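Branched-chain alpha-ketoacid decarboxylase (Lactococcus lactis, PDB 2VBF) binds thiamine diphosphate and a magnesium ion and probably decarboxylates branched-chain and aromatic alpha-keto acids to aldehydes. Local coordinates at residues T26-L38 with A165-L177. Residues are numbered along the deposited sequence; the frame is centred on the assembly and turned at random.
Sequences TVGDYLLDRLHEL and ATYEIDRVLSQLL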
ATOM      1  N   THR A  26     -14.268   7.139 -28.789  1.00 17.97           N
ATOM      2  CA  THR A  26     -13.526   7.993 -27.872  1.00 18.01           C
ATOM      3  C   THR A  26     -12.133   7.439 -27.553  1.00 15.94           C
ATOM      4  O   THR A  26     -11.818   6.276 -27.834  1.00 15.09           O
ATOM      5  CB  THR A  26     -14.256   8.128 -26.519  1.00 18.63           C
ATOM      6  OG1 THR A  26     -14.280   6.846 -25.872  1.00 18.50           O
ATOM      7  CG2 THR A  26     -15.682   8.660 -26.687  1.00 21.26           C
ATOM      8  N   VAL A  27     -11.333   8.271 -26.893  1.00 16.43           N
ATOM      9  CA  VAL A  27     -10.013   7.858 -26.401  1.00 15.45           C
ATOM     10  C   VAL A  27     -10.150   6.640 -25.463  1.00 13.45           C
ATOM     11  O   VAL A  27      -9.357   5.695 -25.532  1.00 13.72           O
ATOM     12  CB  VAL A  27      -9.333   9.038 -25.674  1.00 15.37           C
ATOM     13  CG1 VAL A  27      -8.102   8.581 -24.905  1.00 16.54           C
ATOM     14  CG2 VAL A  27      -8.997  10.174 -26.671  1.00 14.50           C
ATOM     15  N   GLY A  28     -11.163   6.657 -24.599  1.00 13.89           N
ATOM     16  CA  GLY A  28     -11.469   5.501 -23.739  1.00 14.18           C
ATOM     17  C   GLY A  28     -11.664   4.209 -24.518  1.00 14.66           C
ATOM     18  O   GLY A  28     -11.113   3.167 -24.169  1.00 13.54           O
ATOM     19  N   ASP A  29     -12.453   4.285 -25.590  1.00 15.36           N
ATOM     20  CA  ASP A  29     -12.661   3.142 -26.483  1.00 15.73           C
ATOM     21  C   ASP A  29     -11.355   2.680 -27.137  1.00 14.14           C
ATOM     22  O   ASP A  29     -11.093   1.486 -27.239  1.00 16.38           O
ATOM     23  CB  ASP A  29     -13.674   3.489 -27.581  1.00 16.04           C
ATOM     24  CG  ASP A  29     -15.023   3.905 -27.027  1.00 18.52           C
ATOM     25  OD1 ASP A  29     -15.572   3.185 -26.169  1.00 21.57           O
ATOM     26  OD2 ASP A  29     -15.536   4.967 -27.432  1.00 19.41           O
ATOM     27  N   TYR A  30     -10.543   3.642 -27.568  1.00 15.54           N
ATOM     28  CA  TYR A  30      -9.247   3.353 -28.192  1.00 15.24           C
ATOM     29  C   TYR A  30      -8.341   2.552 -27.251  1.00 14.56           C
ATOM     30  O   TYR A  30      -7.791   1.501 -27.624  1.00 13.78           O
ATOM     31  CB  TYR A  30      -8.564   4.650 -28.610  1.00 16.89           C
ATOM     32  CG  TYR A  30      -7.375   4.463 -29.535  1.00 16.88           C
ATOM     33  CD1 TYR A  30      -7.517   4.597 -30.911  1.00 17.56           C
ATOM     34  CD2 TYR A  30      -6.111   4.161 -29.039  1.00 17.26           C
ATOM     35  CE1 TYR A  30      -6.446   4.433 -31.758  1.00 17.50           C
ATOM     36  CE2 TYR A  30      -5.028   3.992 -29.885  1.00 17.21           C
ATOM     37  CZ  TYR A  30      -5.202   4.124 -31.247  1.00 17.92           C
ATOM     38  OH  TYR A  30      -4.143   3.963 -32.117  1.00 19.60           O
ATOM     39  N   LEU A  31      -8.223   3.050 -26.022  1.00 13.11           N
ATOM     40  CA  LEU A  31      -7.436   2.386 -24.983  1.00 13.57           C
ATOM     41  C   LEU A  31      -7.939   0.975 -24.712  1.00 12.64           C
ATOM     42  O   LEU A  31      -7.153   0.025 -24.703  1.00 14.50           O
ATOM     43  CB  LEU A  31      -7.435   3.223 -23.708  1.00 13.43           C
ATOM     44  CG  LEU A  31      -6.656   2.710 -22.499  1.00 14.54           C
ATOM     45  CD1 LEU A  31      -5.248   2.278 -22.895  1.00 15.12           C
ATOM     46  CD2 LEU A  31      -6.605   3.809 -21.420  1.00 14.96           C
ATOM     47  N   LEU A  32      -9.257   0.826 -24.553  1.00 13.42           N
ATOM     48  CA  LEU A  32      -9.831  -0.470 -24.252  1.00 13.73           C
ATOM     49  C   LEU A  32      -9.675  -1.437 -25.444  1.00 12.92           C
ATOM     50  O   LEU A  32      -9.428  -2.625 -25.251  1.00 14.37           O
ATOM     51  CB  LEU A  32     -11.291  -0.320 -23.795  1.00 12.71           C
ATOM     52  CG  LEU A  32     -11.486   0.391 -22.434  1.00 13.96           C
ATOM     53  CD1 LEU A  32     -12.943   0.682 -22.165  1.00 15.38           C
ATOM     54  CD2 LEU A  32     -10.892  -0.452 -21.311  1.00 16.40           C
ATOM     55  N   ASP A  33      -9.770  -0.916 -26.667  1.00 15.25           N
ATOM     56  CA  ASP A  33      -9.527  -1.731 -27.853  1.00 15.47           C
ATOM     57  C   ASP A  33      -8.092  -2.271 -27.856  1.00 14.62           C
ATOM     58  O   ASP A  33      -7.872  -3.460 -28.108  1.00 15.00           O
ATOM     59  CB  ASP A  33      -9.798  -0.948 -29.137  1.00 16.78           C
ATOM     60  CG  ASP A  33     -11.271  -0.966 -29.556  1.00 18.07           C
ATOM     61  OD1 ASP A  33     -12.084  -1.683 -28.949  1.00 20.45           O
ATOM     62  OD2 ASP A  33     -11.615  -0.253 -30.517  1.00 23.46           O
ATOM     63  N   ARG A  34      -7.126  -1.403 -27.549  1.00 15.19           N
ATOM     64  CA  ARG A  34      -5.720  -1.808 -27.506  1.00 15.42           C
ATOM     65  C   ARG A  34      -5.464  -2.826 -26.399  1.00 15.11           C
ATOM     66  O   ARG A  34      -4.728  -3.780 -26.606  1.00 16.08           O
ATOM     67  CB  ARG A  34      -4.795  -0.608 -27.324  1.00 16.09           C
ATOM     68  CG  ARG A  34      -4.695   0.324 -28.538  1.00 15.01           C
ATOM     69  CD  ARG A  34      -4.352  -0.429 -29.827  1.00 17.09           C
ATOM     70  NE  ARG A  34      -3.708   0.429 -30.822  1.00 17.51           N
ATOM     71  CZ  ARG A  34      -3.351   0.031 -32.046  1.00 18.26           C
ATOM     72  NH1 ARG A  34      -3.601  -1.200 -32.460  1.00 19.27           N
ATOM     73  NH2 ARG A  34      -2.758   0.875 -32.877  1.00 19.46           N
ATOM     74  N   LEU A  35      -6.074  -2.627 -25.228  1.00 15.33           N
ATOM     75  CA  LEU A  35      -5.964  -3.613 -24.148  1.00 16.01           C
ATOM     76  C   LEU A  35      -6.534  -4.967 -24.570  1.00 15.68           C
ATOM     77  O   LEU A  35      -5.937  -6.007 -24.303  1.00 16.56           O
ATOM     78  CB  LEU A  35      -6.629  -3.110 -22.859  1.00 16.44           C
ATOM     79  CG  LEU A  35      -6.035  -1.838 -22.250  1.00 15.87           C
ATOM     80  CD1 LEU A  35      -6.813  -1.507 -20.974  1.00 16.88           C
ATOM     81  CD2 LEU A  35      -4.519  -1.953 -21.975  1.00 15.60           C
ATOM     82  N   HIS A  36      -7.683  -4.960 -25.237  1.00 17.31           N
ATOM     83  CA  HIS A  36      -8.240  -6.190 -25.809  1.00 17.66           C
ATOM     84  C   HIS A  36      -7.260  -6.886 -26.758  1.00 17.32           C
ATOM     85  O   HIS A  36      -7.105  -8.102 -26.707  1.00 17.63           O
ATOM     86  CB  HIS A  36      -9.546  -5.910 -26.545  1.00 18.49           C
ATOM     87  CG  HIS A  36     -10.058  -7.083 -27.321  1.00 20.43           C
ATOM     88  ND1 HIS A  36     -10.662  -8.165 -26.717  1.00 22.73           N
ATOM     89  CD2 HIS A  36     -10.044  -7.350 -28.650  1.00 21.93           C
ATOM     90  CE1 HIS A  36     -11.004  -9.045 -27.641  1.00 22.97           C
ATOM     91  NE2 HIS A  36     -10.632  -8.580 -28.821  1.00 21.07           N
ATOM     92  N   GLU A  37      -6.602  -6.113 -27.622  1.00 17.80           N
ATOM     93  CA  GLU A  37      -5.611  -6.663 -28.549  1.00 19.33           C
ATOM     94  C   GLU A  37      -4.476  -7.380 -27.824  1.00 18.36           C
ATOM     95  O   GLU A  37      -3.917  -8.356 -28.340  1.00 17.42           O
ATOM     96  CB  GLU A  37      -4.970  -5.571 -29.397  1.00 19.47           C
ATOM     97  CG  GLU A  37      -5.822  -4.912 -30.434  1.00 23.50           C
ATOM     98  CD  GLU A  37      -5.017  -3.892 -31.232  1.00 23.19           C
ATOM     99  OE1 GLU A  37      -3.781  -4.052 -31.351  1.00 29.70           O
ATOM    100  OE2 GLU A  37      -5.622  -2.935 -31.743  1.00 28.53           O
ATOM    101  N   LEU A  38      -4.119  -6.864 -26.645  1.00 17.97           N
ATOM    102  CA  LEU A  38      -3.085  -7.475 -25.804  1.00 17.23           C
ATOM    103  C   LEU A  38      -3.542  -8.757 -25.095  1.00 16.61           C
ATOM    104  O   LEU A  38      -2.732  -9.408 -24.429  1.00 17.53           O
ATOM    105  CB  LEU A  38      -2.582  -6.468 -24.760  1.00 18.23           C
ATOM    106  CG  LEU A  38      -1.877  -5.210 -25.277  1.00 19.28           C
ATOM    107  CD1 LEU A  38      -1.564  -4.242 -24.122  1.00 20.16           C
ATOM    108  CD2 LEU A  38      -0.605  -5.572 -26.042  1.00 20.98           C
ATOM    109  N   ALA A 165      -3.382  11.396 -27.521  1.00 17.55           N
ATOM    110  CA  ALA A 165      -3.784  10.147 -26.855  1.00 17.07           C
ATOM    111  C   ALA A 165      -3.516   8.880 -27.648  1.00 18.62           C
ATOM    112  O   ALA A 165      -2.921   7.940 -27.115  1.00 17.08           O
ATOM    113  CB  ALA A 165      -5.258  10.201 -26.440  1.00 18.03           C
ATOM    114  N   THR A 166      -3.945   8.825 -28.907  1.00 17.41           N
ATOM    115  CA  THR A 166      -3.786   7.605 -29.676  1.00 18.54           C
ATOM    116  C   THR A 166      -2.308   7.271 -29.873  1.00 16.88           C
ATOM    117  O   THR A 166      -1.925   6.110 -29.706  1.00 17.11           O
ATOM    118  CB  THR A 166      -4.542   7.618 -31.034  1.00 20.56           C
ATOM    119  OG1 THR A 166      -4.089   8.711 -31.841  1.00 25.36           O
ATOM    120  CG2 THR A 166      -6.045   7.728 -30.801  1.00 21.84           C
ATOM    121  N   TYR A 167      -1.466   8.254 -30.213  1.00 17.06           N
ATOM    122  CA  TYR A 167      -0.033   7.980 -30.403  0.50 16.50           C
ATOM    123  C   TYR A 167       0.656   7.592 -29.093  1.00 16.05           C
ATOM    124  O   TYR A 167       1.479   6.668 -29.066  1.00 17.09           O
ATOM    125  CB  TYR A 167       0.732   9.163 -31.012  0.50 16.28           C
ATOM    126  CG  TYR A 167       2.224   8.943 -30.840  0.50 16.65           C
ATOM    127  CD1 TYR A 167       2.917   8.071 -31.677  0.50 16.21           C
ATOM    128  CD2 TYR A 167       2.924   9.532 -29.784  0.50 15.40           C
ATOM    129  CE1 TYR A 167       4.276   7.822 -31.496  0.50 16.21           C
ATOM    130  CE2 TYR A 167       4.280   9.293 -29.597  0.50 15.94           C
ATOM    131  CZ  TYR A 167       4.950   8.433 -30.448  0.50 14.97           C
ATOM    132  OH  TYR A 167       6.287   8.207 -30.273  0.50 18.19           O
ATOM    133  N   GLU A 168       0.309   8.293 -28.016  1.00 16.53           N
ATOM    134  CA  GLU A 168       0.896   8.028 -26.699  1.00 16.08           C
ATOM    135  C   GLU A 168       0.497   6.663 -26.139  1.00 14.50           C
ATOM    136  O   GLU A 168       1.335   5.921 -25.601  1.00 13.42           O
ATOM    137  CB  GLU A 168       0.538   9.141 -25.715  1.00 17.06           C
ATOM    138  CG  GLU A 168       1.328  10.429 -25.944  1.00 18.63           C
ATOM    139  CD  GLU A 168       2.805  10.272 -25.642  1.00 21.24           C
ATOM    140  OE1 GLU A 168       3.174  10.267 -24.453  1.00 21.49           O
ATOM    141  OE2 GLU A 168       3.601  10.173 -26.592  1.00 20.57           O
ATOM    142  N   ILE A 169      -0.777   6.317 -26.275  1.00 15.43           N
ATOM    143  CA  ILE A 169      -1.225   4.977 -25.899  1.00 14.96           C
ATOM    144  C   ILE A 169      -0.443   3.916 -26.660  1.00 15.39           C
ATOM    145  O   ILE A 169       0.066   2.958 -26.078  1.00 14.73           O
ATOM    146  CB  ILE A 169      -2.737   4.798 -26.145  1.00 14.41           C
ATOM    147  CG1 ILE A 169      -3.526   5.597 -25.108  1.00 14.87           C
ATOM    148  CG2 ILE A 169      -3.132   3.319 -26.147  1.00 13.48           C
ATOM    149  CD1 ILE A 169      -5.004   5.750 -25.435  1.00 13.86           C
ATOM    150  N   ASP A 170      -0.321   4.104 -27.970  1.00 14.90           N
ATOM    151  CA  ASP A 170       0.382   3.160 -28.804  1.00 16.26           C
ATOM    152  C   ASP A 170       1.870   3.100 -28.458  1.00 14.33           C
ATOM    153  O   ASP A 170       2.439   2.022 -28.424  1.00 15.30           O
ATOM    154  CB  ASP A 170       0.153   3.505 -30.271  1.00 17.08           C
ATOM    155  CG  ASP A 170      -1.252   3.158 -30.731  1.00 19.97           C
ATOM    156  OD1 ASP A 170      -2.043   2.637 -29.915  1.00 19.36           O
ATOM    157  OD2 ASP A 170      -1.574   3.391 -31.914  1.00 21.32           O
ATOM    158  N   ARG A 171       2.453   4.250 -28.139  1.00 15.15           N
ATOM    159  CA  ARG A 171       3.858   4.325 -27.771  1.00 16.01           C
ATOM    160  C   ARG A 171       4.114   3.507 -26.515  1.00 15.62           C
ATOM    161  O   ARG A 171       5.017   2.682 -26.485  1.00 16.04           O
ATOM    162  CB  ARG A 171       4.298   5.762 -27.524  1.00 15.17           C
ATOM    163  CG  ARG A 171       5.780   5.879 -27.095  1.00 15.07           C
ATOM    164  CD  ARG A 171       6.212   7.303 -26.858  1.00 16.11           C
ATOM    165  NE  ARG A 171       5.569   7.957 -25.716  1.00 16.68           N
ATOM    166  CZ  ARG A 171       5.907   7.761 -24.447  1.00 16.24           C
ATOM    167  NH1 ARG A 171       6.854   6.887 -24.122  1.00 15.57           N
ATOM    168  NH2 ARG A 171       5.283   8.434 -23.499  1.00 17.42           N
ATOM    169  N   VAL A 172       3.316   3.737 -25.479  1.00 15.26           N
ATOM    170  CA  VAL A 172       3.589   3.069 -24.201  1.00 14.85           C
ATOM    171  C   VAL A 172       3.258   1.571 -24.272  1.00 14.03           C
ATOM    172  O   VAL A 172       4.009   0.762 -23.740  1.00 15.49           O
ATOM    173  CB  VAL A 172       2.891   3.777 -23.002  1.00 14.82           C
ATOM    174  CG1 VAL A 172       3.228   5.278 -22.980  1.00 13.78           C
ATOM    175  CG2 VAL A 172       1.378   3.557 -23.031  1.00 18.33           C
ATOM    176  N   LEU A 173       2.176   1.190 -24.954  1.00 14.51           N
ATOM    177  CA  LEU A 173       1.825  -0.219 -25.079  1.00 14.91           C
ATOM    178  C   LEU A 173       2.777  -0.963 -26.012  1.00 14.66           C
ATOM    179  O   LEU A 173       3.013  -2.154 -25.839  1.00 14.94           O
ATOM    180  CB  LEU A 173       0.368  -0.394 -25.524  1.00 14.34           C
ATOM    181  CG  LEU A 173      -0.686   0.162 -24.562  1.00 15.48           C
ATOM    182  CD1 LEU A 173      -2.086  -0.063 -25.096  1.00 14.63           C
ATOM    183  CD2 LEU A 173      -0.562  -0.456 -23.172  1.00 13.94           C
ATOM    184  N   SER A 174       3.315  -0.260 -27.010  1.00 16.59           N
ATOM    185  CA  SER A 174       4.371  -0.833 -27.845  1.00 17.13           C
ATOM    186  C   SER A 174       5.608  -1.117 -26.990  1.00 16.18           C
ATOM    187  O   SER A 174       6.244  -2.164 -27.156  1.00 17.02           O
ATOM    188  CB  SER A 174       4.707   0.098 -29.014  1.00 18.75           C
ATOM    189  OG  SER A 174       3.643   0.110 -29.953  1.00 20.44           O
ATOM    190  N   GLN A 175       5.924  -0.214 -26.059  1.00 17.20           N
ATOM    191  CA  GLN A 175       7.014  -0.445 -25.099  1.00 17.15           C
ATOM    192  C   GLN A 175       6.697  -1.625 -24.174  1.00 16.59           C
ATOM    193  O   GLN A 175       7.580  -2.416 -23.854  1.00 16.54           O
ATOM    194  CB  GLN A 175       7.338   0.807 -24.291  1.00 20.31           C
ATOM    195  CG  GLN A 175       8.716   0.797 -23.633  1.00 22.56           C
ATOM    196  CD  GLN A 175       9.886   0.869 -24.620  1.00 28.03           C
ATOM    197  OE1 GLN A 175       9.703   0.976 -25.856  1.00 35.42           O
ATOM    198  NE2 GLN A 175      11.091   0.848 -24.085  1.00 28.32           N
ATOM    199  N   LEU A 176       5.438  -1.764 -23.755  1.00 14.67           N
ATOM    200  CA  LEU A 176       5.040  -2.955 -22.993  1.00 15.09           C
ATOM    201  C   LEU A 176       5.345  -4.229 -23.789  1.00 15.49           C
ATOM    202  O   LEU A 176       5.925  -5.177 -23.269  1.00 16.05           O
ATOM    203  CB  LEU A 176       3.567  -2.890 -22.599  1.00 15.72           C
ATOM    204  CG  LEU A 176       3.070  -4.101 -21.803  1.00 15.89           C
ATOM    205  CD1 LEU A 176       2.267  -3.663 -20.595  1.00 18.78           C
ATOM    206  CD2 LEU A 176       2.281  -5.066 -22.673  1.00 20.08           C
ATOM    207  N   LEU A 177       4.984  -4.227 -25.064  1.00 18.44           N
ATOM    208  CA  LEU A 177       5.283  -5.389 -25.956  1.00 18.63           C
ATOM    209  C   LEU A 177       6.784  -5.650 -26.127  1.00 19.09           C
ATOM    210  O   LEU A 177       7.218  -6.807 -26.112  1.00 17.83           O
ATOM    211  CB  LEU A 177       4.600  -5.205 -27.312  1.00 19.12           C
ATOM    212  CG  LEU A 177       3.085  -5.399 -27.254  1.00 19.41           C
ATOM    213  CD1 LEU A 177       2.423  -4.942 -28.550  1.00 21.28           C
ATOM    214  CD2 LEU A 177       2.741  -6.853 -26.946  1.00 21.70           C
TER
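Asp170 OD2 takes two hydrogen bonds from helix 27-37: Tyr30 OH donates at 2.6 Å on the syn side, tilted out of the carboxylate plane, and Arg34 NH2 at 2.9 Å from above the other face of that plane. Both helices pack on the six-stranded parallel sheet of the N-terminal, thiamine-diphosphate-binding alpha/beta domain, running nearly parallel at 21°, with Leu31 and Leu173 touching strand 116-122. Arg34 also sends NE to Asp170 OD1, gripping the aspartate side-on with one nitrogen to each oxygen, although the guanidinium and carboxylate planes stand 63° apart. Arg34 NH1 extends the salt-bridge network to Glu37 OE2 and also hydrogen-bonds Leu201 O, which should fix how the guanidinium is turned. Thr166 lays its methyl over the centre of the Tyr30 ring, a CH-pi contact with CG2 3.5 Å from the centroid. Ile169 is the knob in a hole formed by Val27, Tyr30, Leu31 and Arg34; with CG1 anti to the carbonyl carbon (chi1 -72°) and the chain extended beyond it, CD1 comes to 3.9 Å from Leu31 CB. Ala165 CB fits against both Val27 methyls, while at the other end Leu38 CD1 meets Leu173 and Leu176, and Leu38 CD2 lies 3.7 Å from Leu177 CD2.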